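Non-ribosomal peptide synthetase (PDB 6VTJ) probably releases the finished peptide reductively from a 4'-phosphopantetheine arm, joining a thiolation (carrier) domain to a reductase domain in a single chain. Local coordinates at residues S323-G328 against E474-R479; M363-Y368 against D468-D473; S62-D67 against T435-I440. All coordinates share one frame; numbering follows the deposited sequence.

In the fold
Interactions 1 and 2 are neighbours, with centres about 9 Å apart, and both pack the C-terminal part of the chain where strands 313-322 and 360-365 of the reductase sheet end. Interaction 1 sets helix 474-485 against the loop after strand 313-322. Interaction 2 sets the loop leading into that helix against strand 360-365 and helix 366-376. Asp367 joins them through its bond to the Tyr325 backbone. Interaction 3, some 30 Å from either centre, brings carrier and reductase together beside the phosphopantetheine. All three mix buried and partly exposed residues, but their chemistry differs: an arginine grip with aromatic rings in 1, mostly apolar packing in 2, and carboxylates, arginine and bridging waters in 3.

Interaction 1: S323-G328 against E474-R479; sequences SRYSDG and EEYLKR
Tyr325 and Arg479 meet where the loop leaving strand 313-322 of the reductase's Rossmann-type sheet runs against the first turns of helix 474-485. Three hydrogen bonds cross the contact. Arg479 comes side-on, and its NE and NH2 each donate to Tyr325 O at 2.8 Å; a fork closing on one oxygen leaves both bonds well bent. Nearer the start of the helix, Tyr476 OH donates to Ser323 O at 2.8 Å, with that carbonyl oxygen lying at the edge of the Tyr476 ring.

The aromatic contacts sit beside these bonds. Tyr325 CG stands anti to the backbone N (chi1 -177°). One face of the ring receives Arg479, whose CZ stands 4.8 Å from the Tyr325 ring centroid in a cation-pi contact, with NH2 reaching down toward the rim, 3.4 Å from Tyr325 CE1. The guanidinium stands on the ring rather than lying flat, the two planes being 89° apart. The Tyr476 ring is nearly parallel to that of Tyr325 but slid aside, so the rings barely overlap; Tyr325 CD1 and Tyr476 CD1 are 3.8 Å apart. An alanine in place of Arg479 would probably leave Tyr325 O without its two donors and the Tyr325 ring without its cation, freer to turn.

Charge holds the loop itself in shape. Arg324 pairs side-on with Asp327, NE to OD1 and NH2 to OD2, while its NH1 reaches His141 and the backbone of Tyr177. Water closes the far end: a single molecule donates to Asp327 O at 3.0 Å and to Arg479 O at 2.8 Å.

Interaction 2: M363-Y368 against D468-D473; sequences MSQIDY and DWPEAD
Pro470 dips the CG and CD corner of its ring onto one face of Tyr368, CG 3.8 Å from the ring centroid and only 3° off the normal, a well-centred CH-pi contact. Pro470 CD adds a touch on Tyr368 CD2 at 3.5 Å. Next to them the six-membered part of the Trp469 indole packs on the same tyrosine, CZ3 to Tyr368 CB at 3.7 Å. Met363 CB meets Ala472 CB, also at 3.7 Å, where Ala472 centres an inverse gamma turn. These contacts seat the loop before helix 474-485 on the end of strand 360-365 and the start of helix 366-376.

Gln365 makes the polar edge. A bend at chi2 (96°) turns CD aside; from the amide there, NE2 donates a fairly straight bond to Pro470 O at 3.0 Å, arriving from above the carbonyl plane. That amide is nearly coplanar with the indole (21°), OE1 lying at its edge by Trp469 CE3. Asn390 ND2 gives OE1 a weak bond and Pro470 O a second donor.

Pro470 thus serves both chemistries: its ring packs on the tyrosine while its carbonyl takes the directed bond, and Gln365 probably fixes the register of the loop.

Interaction 3: S62-D67 against T435-I440; sequences SVRYDD and TADFSI
Asp437 and Asp66 meet where the carrier domain touches the reductase, Asp437 being the C-prime residue of the Schellman motif that ends helix 431-435. Its OD1 accepts from Asp66 N at 2.9 Å, the donor lying above the carboxylate plane. The two side chains cross at about a right angle, their carboxylate planes 76° apart, and Asp66 OD2 stands just 2.5 Å from Asp437 OD2, close enough that one of the acids probably holds a proton.

On one flank, Arg64 lays its aliphatic chain by Asp437 OD1, then bends at chi3 (77°), which turns NE; NH1 makes a short, weak bond to Asp437 O at 2.6 Å. Ser439 CB packs over a face of that guanidinium, 3.5 Å from Arg64 NH2. On the other flank, Tyr65 takes Thr435 CA over its ring face in a CH-pi contact, 3.8 Å from the centroid; both residues also touch the phosphopantetheine.

A second shell sets these groups in place. Tyr65 OH bonds to the backbone oxygen of Ser46, probably the serine that carries the arm, and the Tyr224 ring meets that of Tyr65. Asp67 OD2 accepts from Arg64 N, just ahead of helix 65-70. Two waters bridge to Phe438 O: one also donates to Val63 O, while the other accepts from Tyr65 N at 2.6 Å and donates to Phe438 O at 2.8 Å.

Interaction 1: S323-G328 against E474-R479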
loop_
_atom_site.group_PDB
_atom_site.type_symbol
_atom_site.label_atom_id
_atom_site.label_comp_id
_atom_site.label_asym_id
_atom_site.label_seq_id
_atom_site.Cartn_x
_atom_site.Cartn_y
_atom_site.Cartn_z
ATOM N N SER A 323 -2.111 -13.295 0.385
ATOM C CA SER A 323 -1.599 -14.447 -0.350
ATOM C C SER A 323 -2.641 -15.041 -1.288
ATOM O O SER A 323 -3.856 -14.928 -1.066
ATOM C CB SER A 323 -1.141 -15.523 0.633
ATOM O OG SER A 323 -0.453 -14.915 1.699
ATOM N N ARG A 324 -2.140 -15.708 -2.333
ATOM C CA ARG A 324 -3.002 -16.353 -3.319
ATOM C C ARG A 324 -4.023 -17.255 -2.649
ATOM O O ARG A 324 -3.715 -17.981 -1.694
ATOM C CB ARG A 324 -2.184 -17.182 -4.316
ATOM C CG ARG A 324 -1.388 -16.351 -5.293
ATOM C CD ARG A 324 -1.042 -17.121 -6.548
ATOM N NE ARG A 324 -0.081 -18.206 -6.321
ATOM C CZ ARG A 324 1.185 -18.187 -6.732
ATOM N NH1 ARG A 324 1.654 -17.124 -7.367
ATOM N NH2 ARG A 324 1.991 -19.226 -6.503
ATOM N N TYR A 325 -5.246 -17.191 -3.164
ATOM C CA TYR A 325 -6.289 -18.109 -2.725
ATOM C C TYR A 325 -5.944 -19.552 -3.075
ATOM O O TYR A 325 -6.201 -20.476 -2.284
ATOM C CB TYR A 325 -7.620 -17.712 -3.362
ATOM C CG TYR A 325 -8.774 -18.569 -2.900
ATOM C CD1 TYR A 325 -9.271 -18.450 -1.607
ATOM C CD2 TYR A 325 -9.364 -19.500 -3.746
ATOM C CE1 TYR A 325 -10.342 -19.245 -1.168
ATOM C CE2 TYR A 325 -10.437 -20.294 -3.319
ATOM C CZ TYR A 325 -10.921 -20.159 -2.039
ATOM O OH TYR A 325 -11.983 -20.936 -1.617
ATOM N N SER A 326 -5.331 -19.762 -4.245
ATOM C CA SER A 326 -5.143 -21.119 -4.744
ATOM C C SER A 326 -4.168 -21.896 -3.879
ATOM O O SER A 326 -4.446 -23.031 -3.491
ATOM C CB SER A 326 -4.663 -21.090 -6.197
ATOM O OG SER A 326 -3.452 -20.351 -6.340
ATOM N N ASP A 327 -3.031 -21.295 -3.540
ATOM C CA ASP A 327 -1.961 -22.044 -2.888
ATOM C C ASP A 327 -1.293 -21.321 -1.726
ATOM O O ASP A 327 -0.289 -21.831 -1.207
ATOM C CB ASP A 327 -0.880 -22.418 -3.918
ATOM C CG ASP A 327 -0.291 -21.198 -4.630
ATOM O OD1 ASP A 327 -0.561 -20.025 -4.229
ATOM O OD2 ASP A 327 0.446 -21.420 -5.621
ATOM N N GLY A 328 -1.774 -20.140 -1.332
ATOM C CA GLY A 328 -1.250 -19.463 -0.156
ATOM C C GLY A 328 0.058 -18.728 -0.347
ATOM O O GLY A 328 0.648 -18.277 0.646
ATOM N N GLU A 474 -11.134 -20.649 7.087
ATOM C CA GLU A 474 -10.030 -21.237 7.846
ATOM C C GLU A 474 -9.044 -21.957 6.934
ATOM O O GLU A 474 -7.822 -21.782 7.065
ATOM C CB GLU A 474 -10.556 -22.199 8.924
ATOM C CG GLU A 474 -9.431 -22.613 9.891
ATOM C CD GLU A 474 -9.893 -23.350 11.151
ATOM O OE1 GLU A 474 -10.140 -24.579 11.090
ATOM O OE2 GLU A 474 -9.971 -22.695 12.215
ATOM N N GLU A 475 -9.556 -22.737 5.977
ATOM C CA GLU A 475 -8.680 -23.427 5.035
ATOM C C GLU A 475 -7.786 -22.434 4.301
ATOM O O GLU A 475 -6.567 -22.630 4.205
ATOM C CB GLU A 475 -9.510 -24.262 4.049
ATOM C CG GLU A 475 -10.381 -25.357 4.722
ATOM C CD GLU A 475 -11.885 -25.006 4.768
ATOM O OE1 GLU A 475 -12.691 -25.777 4.186
ATOM O OE2 GLU A 475 -12.262 -23.962 5.380
ATOM N N TYR A 476 -8.370 -21.342 3.790
ATOM C CA TYR A 476 -7.528 -20.364 3.116
ATOM C C TYR A 476 -6.484 -19.825 4.079
ATOM O O TYR A 476 -5.286 -19.778 3.753
ATOM C CB TYR A 476 -8.363 -19.228 2.531
ATOM C CG TYR A 476 -7.527 -18.031 2.211
ATOM C CD1 TYR A 476 -6.655 -18.045 1.132
ATOM C CD2 TYR A 476 -7.581 -16.892 3.005
ATOM C CE1 TYR A 476 -5.887 -16.957 0.840
ATOM C CE2 TYR A 476 -6.822 -15.789 2.714
ATOM C CZ TYR A 476 -5.973 -15.828 1.637
ATOM O OH TYR A 476 -5.205 -14.727 1.352
ATOM N N LEU A 477 -6.913 -19.478 5.301
ATOM C CA LEU A 477 -5.962 -18.943 6.268
ATOM C C LEU A 477 -4.883 -19.976 6.572
ATOM O O LEU A 477 -3.702 -19.629 6.700
ATOM C CB LEU A 477 -6.686 -18.482 7.540
ATOM C CG LEU A 477 -7.575 -17.232 7.388
ATOM C CD1 LEU A 477 -8.317 -16.916 8.689
ATOM C CD2 LEU A 477 -6.775 -15.995 6.903
ATOM N N LYS A 478 -5.248 -21.263 6.603
ATOM C CA LYS A 478 -4.211 -22.259 6.865
ATOM C C LYS A 478 -3.226 -22.319 5.710
ATOM O O LYS A 478 -2.003 -22.342 5.931
ATOM C CB LYS A 478 -4.827 -23.629 7.132
ATOM C CG LYS A 478 -5.495 -23.725 8.482
ATOM C CD LYS A 478 -6.211 -25.053 8.657
ATOM C CE LYS A 478 -6.981 -25.068 9.960
ATOM N NZ LYS A 478 -7.956 -26.200 10.035
ATOM N N ARG A 479 -3.737 -22.289 4.468
ATOM C CA ARG A 479 -2.846 -22.203 3.316
ATOM C C ARG A 479 -1.890 -21.039 3.499
ATOM O O ARG A 479 -0.664 -21.192 3.377
ATOM C CB ARG A 479 -3.641 -22.048 2.011
ATOM C CG ARG A 479 -4.468 -23.276 1.611
ATOM C CD ARG A 479 -4.776 -23.297 0.124
ATOM N NE ARG A 479 -5.790 -22.316 -0.258
ATOM C CZ ARG A 479 -7.078 -22.399 0.070
ATOM N NH1 ARG A 479 -7.526 -23.423 0.787
ATOM N NH2 ARG A 479 -7.928 -21.459 -0.324
HETATM O O HOH W 1 -10.512 -22.021 1.017
HETATM O O HOH W 2 0.315 -23.000 1.538
#

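Interaction 2: M363-Y368 against D468-D473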
loop_
_atom_site.group_PDB
_atom_site.type_symbol
_atom_site.label_atom_id
_atom_site.label_comp_id
_atom_site.label_asym_id
_atom_site.label_seq_id
_atom_site.Cartn_x
_atom_site.Cartn_y
_atom_site.Cartn_z
ATOM N N MET A 363 -9.386 -9.656 3.336
ATOM C CA MET A 363 -8.257 -10.464 2.879
ATOM C C MET A 363 -8.403 -10.561 1.364
ATOM O O MET A 363 -9.061 -11.458 0.829
ATOM C CB MET A 363 -8.219 -11.810 3.561
ATOM C CG MET A 363 -8.238 -11.684 5.086
ATOM S SD MET A 363 -6.656 -11.202 5.797
ATOM C CE MET A 363 -5.693 -12.693 5.526
ATOM N N SER A 364 -7.800 -9.603 0.674
ATOM C CA SER A 364 -7.915 -9.508 -0.780
ATOM C C SER A 364 -6.837 -10.388 -1.399
ATOM O O SER A 364 -5.695 -9.964 -1.581
ATOM C CB SER A 364 -7.789 -8.053 -1.211
ATOM O OG SER A 364 -8.867 -7.281 -0.692
ATOM N N GLN A 365 -7.214 -11.632 -1.720
ATOM C CA GLN A 365 -6.278 -12.608 -2.270
ATOM C C GLN A 365 -5.735 -12.127 -3.615
ATOM O O GLN A 365 -6.507 -11.806 -4.528
ATOM C CB GLN A 365 -6.976 -13.960 -2.425
ATOM C CG GLN A 365 -7.661 -14.472 -1.126
ATOM C CD GLN A 365 -9.158 -14.147 -1.053
ATOM O OE1 GLN A 365 -9.658 -13.276 -1.769
ATOM N NE2 GLN A 365 -9.883 -14.876 -0.202
ATOM N N ILE A 366 -4.398 -12.108 -3.737
ATOM C CA ILE A 366 -3.722 -11.385 -4.822
ATOM C C ILE A 366 -4.130 -11.900 -6.203
ATOM O O ILE A 366 -4.165 -11.124 -7.181
ATOM C CB ILE A 366 -2.192 -11.441 -4.616
ATOM C CG1 ILE A 366 -1.466 -10.411 -5.484
ATOM C CG2 ILE A 366 -1.668 -12.800 -4.969
ATOM C CD1 ILE A 366 -1.742 -8.975 -5.159
ATOM N N ASP A 367 -4.439 -13.197 -6.321
ATOM C CA ASP A 367 -4.861 -13.699 -7.628
ATOM C C ASP A 367 -6.246 -13.172 -7.972
ATOM O O ASP A 367 -6.516 -12.810 -9.123
ATOM C CB ASP A 367 -4.803 -15.243 -7.696
ATOM C CG ASP A 367 -5.320 -15.954 -6.435
ATOM O OD1 ASP A 367 -5.599 -15.314 -5.397
ATOM O OD2 ASP A 367 -5.423 -17.203 -6.477
ATOM N N TYR A 368 -7.108 -13.032 -6.966
ATOM C CA TYR A 368 -8.407 -12.443 -7.226
ATOM C C TYR A 368 -8.342 -10.921 -7.348
ATOM O O TYR A 368 -9.126 -10.351 -8.114
ATOM C CB TYR A 368 -9.398 -12.913 -6.165
ATOM C CG TYR A 368 -9.890 -14.295 -6.512
ATOM C CD1 TYR A 368 -9.093 -15.409 -6.283
ATOM C CD2 TYR A 368 -11.137 -14.488 -7.108
ATOM C CE1 TYR A 368 -9.526 -16.667 -6.617
ATOM C CE2 TYR A 368 -11.578 -15.753 -7.450
ATOM C CZ TYR A 368 -10.770 -16.833 -7.206
ATOM O OH TYR A 368 -11.204 -18.085 -7.547
ATOM N N ASP A 468 -17.124 -12.997 -8.065
ATOM C CA ASP A 468 -17.438 -12.932 -6.642
ATOM C C ASP A 468 -16.149 -13.161 -5.855
ATOM O O ASP A 468 -15.260 -13.898 -6.302
ATOM C CB ASP A 468 -18.488 -13.984 -6.229
ATOM C CG ASP A 468 -19.924 -13.564 -6.538
ATOM O OD1 ASP A 468 -20.135 -12.540 -7.184
ATOM O OD2 ASP A 468 -20.871 -14.270 -6.110
ATOM N N TRP A 469 -16.039 -12.527 -4.669
ATOM C CA TRP A 469 -14.809 -12.762 -3.904
ATOM C C TRP A 469 -14.892 -14.091 -3.144
ATOM O O TRP A 469 -15.922 -14.398 -2.549
ATOM C CB TRP A 469 -14.557 -11.631 -2.911
ATOM C CG TRP A 469 -14.042 -10.336 -3.522
ATOM C CD1 TRP A 469 -14.791 -9.261 -3.917
ATOM C CD2 TRP A 469 -12.680 -9.998 -3.798
ATOM N NE1 TRP A 469 -13.975 -8.276 -4.418
ATOM C CE2 TRP A 469 -12.670 -8.701 -4.336
ATOM C CE3 TRP A 469 -11.459 -10.660 -3.623
ATOM C CZ2 TRP A 469 -11.487 -8.058 -4.716
ATOM C CZ3 TRP A 469 -10.283 -10.019 -4.009
ATOM C CH2 TRP A 469 -10.310 -8.733 -4.544
ATOM N N PRO A 470 -13.822 -14.891 -3.127
ATOM C CA PRO A 470 -13.838 -16.101 -2.304
ATOM C C PRO A 470 -13.639 -15.758 -0.844
ATOM O O PRO A 470 -12.835 -14.893 -0.494
ATOM C CB PRO A 470 -12.653 -16.917 -2.835
ATOM C CG PRO A 470 -11.732 -15.938 -3.398
ATOM C CD PRO A 470 -12.565 -14.761 -3.892
ATOM N N GLU A 471 -14.351 -16.476 0.014
ATOM C CA GLU A 471 -14.252 -16.235 1.444
ATOM C C GLU A 471 -12.864 -16.594 1.953
ATOM O O GLU A 471 -12.269 -17.594 1.545
ATOM C CB GLU A 471 -15.302 -17.053 2.184
ATOM C CG GLU A 471 -16.705 -16.597 1.888
ATOM C CD GLU A 471 -17.577 -16.541 3.123
ATOM O OE1 GLU A 471 -17.939 -15.412 3.540
ATOM O OE2 GLU A 471 -17.897 -17.631 3.669
ATOM N N ALA A 472 -12.340 -15.763 2.846
ATOM C CA ALA A 472 -11.093 -16.075 3.543
ATOM C C ALA A 472 -11.424 -16.962 4.741
ATOM O O ALA A 472 -11.352 -16.552 5.900
ATOM C CB ALA A 472 -10.369 -14.804 3.970
ATOM N N ASP A 473 -11.835 -18.199 4.434
ATOM C CA ASP A 473 -12.171 -19.174 5.464
ATOM C C ASP A 473 -10.908 -19.767 6.102
ATOM O O ASP A 473 -9.766 -19.469 5.711
ATOM C CB ASP A 473 -13.057 -20.280 4.892
ATOM C CG ASP A 473 -12.467 -20.932 3.650
ATOM O OD1 ASP A 473 -11.241 -20.851 3.436
ATOM O OD2 ASP A 473 -13.238 -21.511 2.868
#

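Interaction 3: S62-D67 against T435-I440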
loop_
_atom_site.group_PDB
_atom_site.type_symbol
_atom_site.label_atom_id
_atom_site.label_comp_id
_atom_site.label_asym_id
_atom_site.label_seq_id
_atom_site.Cartn_x
_atom_site.Cartn_y
_atom_site.Cartn_z
ATOM N N SER A 62 6.646 9.018 25.814
ATOM C CA SER A 62 5.488 8.718 24.970
ATOM C C SER A 62 5.821 9.150 23.548
ATOM O O SER A 62 5.826 10.339 23.232
ATOM C CB SER A 62 4.226 9.395 25.492
ATOM O OG SER A 62 3.711 8.680 26.605
ATOM N N VAL A 63 6.132 8.173 22.695
ATOM C CA VAL A 63 6.458 8.416 21.296
ATOM C C VAL A 63 5.824 7.318 20.465
ATOM O O VAL A 63 5.496 6.237 20.958
ATOM C CB VAL A 63 7.977 8.444 21.000
ATOM C CG1 VAL A 63 8.568 9.777 21.347
ATOM C CG2 VAL A 63 8.701 7.302 21.714
ATOM N N ARG A 64 5.672 7.599 19.180
ATOM C CA ARG A 64 5.282 6.566 18.245
ATOM C C ARG A 64 6.186 6.655 17.025
ATOM O O ARG A 64 6.976 7.592 16.870
ATOM C CB ARG A 64 3.800 6.678 17.865
ATOM C CG ARG A 64 3.433 7.973 17.163
ATOM C CD ARG A 64 1.988 7.940 16.658
ATOM N NE ARG A 64 1.015 8.141 17.731
ATOM C CZ ARG A 64 0.096 7.250 18.078
ATOM N NH1 ARG A 64 0.021 6.094 17.436
ATOM N NH2 ARG A 64 -0.755 7.515 19.064
ATOM N N TYR A 65 6.042 5.654 16.158
ATOM C CA TYR A 65 6.946 5.457 15.030
ATOM C C TYR A 65 7.039 6.687 14.126
ATOM O O TYR A 65 8.132 7.038 13.671
ATOM C CB TYR A 65 6.473 4.233 14.245
ATOM C CG TYR A 65 7.440 3.646 13.247
ATOM C CD1 TYR A 65 8.747 3.349 13.591
ATOM C CD2 TYR A 65 7.018 3.341 11.963
ATOM C CE1 TYR A 65 9.621 2.785 12.660
ATOM C CE2 TYR A 65 7.869 2.775 11.035
ATOM C CZ TYR A 65 9.162 2.496 11.377
ATOM O OH TYR A 65 9.989 1.940 10.425
ATOM N N ASP A 66 5.914 7.348 13.824
ATOM C CA ASP A 66 6.008 8.460 12.875
ATOM C C ASP A 66 6.755 9.655 13.459
ATOM O O ASP A 66 7.213 10.523 12.698
ATOM C CB ASP A 66 4.615 8.893 12.376
ATOM C CG ASP A 66 3.732 9.488 13.475
ATOM O OD1 ASP A 66 4.174 10.401 14.211
ATOM O OD2 ASP A 66 2.562 9.060 13.584
ATOM N N ASP A 67 6.879 9.711 14.791
ATOM C CA ASP A 67 7.598 10.800 15.441
ATOM C C ASP A 67 9.039 10.888 14.958
ATOM O O ASP A 67 9.563 11.989 14.767
ATOM C CB ASP A 67 7.561 10.619 16.959
ATOM C CG ASP A 67 6.229 11.001 17.555
ATOM O OD1 ASP A 67 5.538 11.833 16.936
ATOM O OD2 ASP A 67 5.879 10.490 18.645
ATOM N N THR A 435 6.051 -0.677 14.228
ATOM C CA THR A 435 6.262 -0.105 12.899
ATOM C C THR A 435 4.942 0.221 12.224
ATOM O O THR A 435 4.940 0.899 11.186
ATOM C CB THR A 435 7.094 -1.022 11.988
ATOM O OG1 THR A 435 6.438 -2.277 11.825
ATOM C CG2 THR A 435 8.501 -1.243 12.552
ATOM N N ALA A 436 3.833 -0.225 12.810
ATOM C CA ALA A 436 2.492 0.140 12.395
ATOM C C ALA A 436 1.971 1.369 13.123
ATOM O O ALA A 436 0.754 1.597 13.132
ATOM C CB ALA A 436 1.543 -1.038 12.612
ATOM N N ASP A 437 2.862 2.146 13.755
ATOM C CA ASP A 437 2.534 3.394 14.448
ATOM C C ASP A 437 1.650 3.176 15.675
ATOM O O ASP A 437 0.923 4.090 16.089
ATOM C CB ASP A 437 1.874 4.398 13.495
ATOM C CG ASP A 437 2.412 5.812 13.652
ATOM O OD1 ASP A 437 3.437 6.020 14.344
ATOM O OD2 ASP A 437 1.796 6.722 13.067
ATOM N N PHE A 438 1.701 1.985 16.271
ATOM C CA PHE A 438 0.933 1.704 17.477
ATOM C C PHE A 438 1.419 2.573 18.634
ATOM O O PHE A 438 2.590 2.957 18.714
ATOM C CB PHE A 438 1.046 0.207 17.816
ATOM C CG PHE A 438 0.433 -0.213 19.131
ATOM C CD1 PHE A 438 1.116 -0.040 20.339
ATOM C CD2 PHE A 438 -0.795 -0.863 19.155
ATOM C CE1 PHE A 438 0.548 -0.457 21.555
ATOM C CE2 PHE A 438 -1.357 -1.283 20.352
ATOM C CZ PHE A 438 -0.688 -1.078 21.556
ATOM N N SER A 439 0.490 2.899 19.518
ATOM C CA SER A 439 0.783 3.440 20.831
ATOM C C SER A 439 -0.261 2.887 21.781
ATOM O O SER A 439 -1.444 2.830 21.435
ATOM C CB SER A 439 0.755 4.970 20.854
ATOM O OG SER A 439 0.354 5.435 22.133
ATOM N N ILE A 440 0.179 2.476 22.971
ATOM C CA ILE A 440 -0.742 1.889 23.936
ATOM C C ILE A 440 -1.901 2.829 24.248
ATOM O O ILE A 440 -2.979 2.372 24.653
ATOM C CB ILE A 440 0.023 1.489 25.213
ATOM C CG1 ILE A 440 -0.746 0.421 25.990
ATOM C CG2 ILE A 440 0.298 2.701 26.070
ATOM C CD1 ILE A 440 -0.817 -0.912 25.273
HETATM O O HOH W 3 4.358 3.867 20.843
HETATM O O HOH W 4 4.785 3.501 16.997
#